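Side-chain contact in UDP-glucose:anthocyanidin 3-O-glucosyltransferase (PDB 4REL), which belongs to the plant glycosyltransferase family and has the GT-B fold, with two Rossmann-like domains that face each other: residues 372-376 / 377-381. Sequence-based numbering, arbitrary orientation.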
ATOM      1  N   ALA A 372       2.084  -7.003   9.087  1.00  9.92           N
ATOM      2  CA  ALA A 372       1.728  -7.213  10.481  1.00 11.22           C
ATOM      3  C   ALA A 372       2.922  -7.787  11.243  1.00 11.15           C
ATOM      4  O   ALA A 372       3.216  -7.365  12.364  1.00  9.06           O
ATOM      5  CB  ALA A 372       0.507  -8.135  10.601  1.00  8.27           C
ATOM      6  N   ARG A 373       3.606  -8.754  10.640  1.00 13.42           N
ATOM      7  CA  ARG A 373       4.780  -9.358  11.274  1.00 12.09           C
ATOM      8  C   ARG A 373       5.914  -8.345  11.453  1.00  9.25           C
ATOM      9  O   ARG A 373       6.580  -8.329  12.491  1.00 11.88           O
ATOM     10  CB  ARG A 373       5.282 -10.568  10.471  1.00 12.62           C
ATOM     11  CG  ARG A 373       6.521 -11.263  11.088  1.00 11.60           C
ATOM     12  CD  ARG A 373       6.181 -11.924  12.431  1.00  9.42           C
ATOM     13  NE  ARG A 373       5.063 -12.842  12.262  1.00 11.28           N
ATOM     14  CZ  ARG A 373       4.285 -13.279  13.246  1.00 13.63           C
ATOM     15  NH1 ARG A 373       4.507 -12.901  14.501  1.00 15.40           N
ATOM     16  NH2 ARG A 373       3.281 -14.096  12.972  1.00 15.77           N
ATOM     17  N   VAL A 374       6.163  -7.524  10.431  1.00  9.67           N
ATOM     18  CA  VAL A 374       7.209  -6.507  10.528  1.00  8.65           C
ATOM     19  C   VAL A 374       6.866  -5.541  11.662  1.00 11.01           C
ATOM     20  O   VAL A 374       7.708  -5.201  12.502  1.00 10.69           O
ATOM     21  CB  VAL A 374       7.403  -5.750   9.191  1.00 10.93           C
ATOM     22  CG1 VAL A 374       8.340  -4.559   9.372  1.00 12.75           C
ATOM     23  CG2 VAL A 374       7.945  -6.689   8.118  1.00 12.59           C
ATOM     24  N   ILE A 375       5.603  -5.139  11.708  1.00  9.73           N
ATOM     25  CA  ILE A 375       5.147  -4.212  12.738  1.00 12.05           C
ATOM     26  C   ILE A 375       5.371  -4.777  14.147  1.00 11.35           C
ATOM     27  O   ILE A 375       5.899  -4.102  15.030  1.00 10.98           O
ATOM     28  CB  ILE A 375       3.658  -3.855  12.523  1.00 10.93           C
ATOM     29  CG1 ILE A 375       3.532  -2.840  11.384  1.00  9.05           C
ATOM     30  CG2 ILE A 375       3.057  -3.281  13.796  1.00 11.45           C
ATOM     31  CD1 ILE A 375       2.129  -2.746  10.781  1.00 11.48           C
ATOM     32  N   GLN A 376       4.974  -6.024  14.363  1.00  9.56           N
ATOM     33  CA  GLN A 376       5.081  -6.598  15.699  1.00  9.85           C
ATOM     34  C   GLN A 376       6.501  -7.023  16.080  1.00 15.38           C
ATOM     35  O   GLN A 376       6.941  -6.772  17.204  1.00 15.01           O
ATOM     36  CB  GLN A 376       4.165  -7.811  15.851  1.00  9.17           C
ATOM     37  CG  GLN A 376       4.151  -8.371  17.280  1.00 12.53           C
ATOM     38  CD  GLN A 376       3.301  -9.615  17.420  1.00 14.24           C
ATOM     39  OE1 GLN A 376       2.090  -9.539  17.665  1.00 13.80           O
ATOM     40  NE2 GLN A 376       3.934 -10.785  17.265  1.00 13.22           N
ATOM     41  N   ASP A 377       7.205  -7.693  15.169  1.00 12.42           N
ATOM     42  CA  ASP A 377       8.441  -8.400  15.555  1.00 12.07           C
ATOM     43  C   ASP A 377       9.746  -7.754  15.100  1.00 16.17           C
ATOM     44  O   ASP A 377      10.824  -8.082  15.607  1.00 15.42           O
ATOM     45  CB  ASP A 377       8.387  -9.861  15.092  1.00 13.40           C
ATOM     46  CG  ASP A 377       7.406 -10.690  15.899  1.00 17.04           C
ATOM     47  OD1 ASP A 377       6.816 -10.154  16.856  1.00 17.04           O
ATOM     48  OD2 ASP A 377       7.230 -11.883  15.580  1.00 16.82           O
ATOM     49  N   ILE A 378       9.651  -6.829  14.157  1.00 13.59           N
ATOM     50  CA  ILE A 378      10.839  -6.148  13.666  1.00 11.77           C
ATOM     51  C   ILE A 378      10.893  -4.705  14.180  1.00 15.24           C
ATOM     52  O   ILE A 378      11.752  -4.369  15.002  1.00 15.94           O
ATOM     53  CB  ILE A 378      10.932  -6.226  12.132  1.00 13.34           C
ATOM     54  CG1 ILE A 378      11.041  -7.693  11.705  1.00 15.31           C
ATOM     55  CG2 ILE A 378      12.128  -5.434  11.623  1.00 17.11           C
ATOM     56  CD1 ILE A 378      11.160  -7.882  10.190  1.00 18.35           C
ATOM     57  N   TRP A 379       9.968  -3.863  13.724  1.00 14.05           N
ATOM     58  CA  TRP A 379       9.861  -2.498  14.251  1.00 13.00           C
ATOM     59  C   TRP A 379       9.428  -2.469  15.710  1.00 14.56           C
ATOM     60  O   TRP A 379       9.777  -1.537  16.447  1.00 15.05           O
ATOM     61  CB  TRP A 379       8.847  -1.695  13.445  1.00 10.31           C
ATOM     62  CG  TRP A 379       9.164  -1.558  11.992  1.00 13.40           C
ATOM     63  CD1 TRP A 379      10.392  -1.655  11.397  1.00 21.05           C
ATOM     64  CD2 TRP A 379       8.228  -1.311  10.941  1.00 10.91           C
ATOM     65  NE1 TRP A 379      10.272  -1.462  10.039  1.00 19.32           N
ATOM     66  CE2 TRP A 379       8.951  -1.258   9.734  1.00 19.11           C
ATOM     67  CE3 TRP A 379       6.843  -1.115  10.905  1.00 15.11           C
ATOM     68  CZ2 TRP A 379       8.336  -1.026   8.505  1.00 20.61           C
ATOM     69  CZ3 TRP A 379       6.234  -0.891   9.691  1.00 16.18           C
ATOM     70  CH2 TRP A 379       6.978  -0.850   8.503  1.00 22.02           C
ATOM     71  N   GLU A 380       8.663  -3.484  16.116  1.00 12.94           N
ATOM     72  CA  GLU A 380       8.028  -3.533  17.437  1.00 14.00           C
ATOM     73  C   GLU A 380       7.227  -2.265  17.765  1.00 11.81           C
ATOM     74  O   GLU A 380       7.382  -1.684  18.846  1.00 11.82           O
ATOM     75  CB  GLU A 380       9.058  -3.846  18.531  1.00 13.22           C
ATOM     76  CG  GLU A 380       9.789  -5.167  18.281  1.00 18.01           C
ATOM     77  CD  GLU A 380      10.715  -5.572  19.409  1.00 29.14           C
ATOM     78  OE1 GLU A 380      11.940  -5.574  19.189  1.00 30.53           O
ATOM     79  OE2 GLU A 380      10.220  -5.897  20.504  1.00 31.23           O
ATOM     80  N   VAL A 381       6.349  -1.869  16.843  1.00  9.50           N
ATOM     81  CA  VAL A 381       5.531  -0.666  17.019  1.00  8.17           C
ATOM     82  C   VAL A 381       4.061  -1.044  17.065  1.00  9.37           C
ATOM     83  O   VAL A 381       3.182  -0.219  16.828  1.00 10.71           O
ATOM     84  CB  VAL A 381       5.765   0.393  15.916  1.00 10.13           C
ATOM     85  CG1 VAL A 381       7.161   0.998  16.029  1.00  8.46           C
ATOM     86  CG2 VAL A 381       5.531  -0.176  14.504  1.00  8.28           C
TER
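D377 sits between R373 and Q376, and each of its carboxylate oxygens takes one of them. D377 CB lies 3.5 Å from R373 O, one turn back. With chi1 at -72°, CG turns to the backbone N side, and the carboxylate then forks. D377 OD1 accepts from Q376 NE2 at 3.0 Å; the donor stays within its own amide plane but arrives from above the carboxylate. D377 OD2 receives R373 NH1 at 3.1 Å, again from above the carboxylate, closing a salt bridge at the guanidinium edge. R373 reaches it through bends at chi2 and chi3, while its NE pairs with D177. Q376 OE1 is bound by I384 N, so both ends of this amide are held.

V374 and I375 carry the apolar side. V374 CG1 stands over the six-membered ring of W379, 3.6 Å from its centroid, as a CH-pi contact, and CG2 meets I378 CD1. Next to it, I375 CG1 approaches W379 CZ3 at 3.7 Å; the indole NE1 is bonded to L217 O.

V374 O accepts both the alpha-type bond of I378 N (3.0 Å) and the pi-type bond of W379 N (2.9 Å), widening the helix. E380 turns the chain at positive phi, and V381 N bonds back to I375 O at 2.9 Å before strand 382-384, completing a beta-alpha-beta crossover from strand 359-361 in the parallel sheet of the C-terminal Rossmann-like domain.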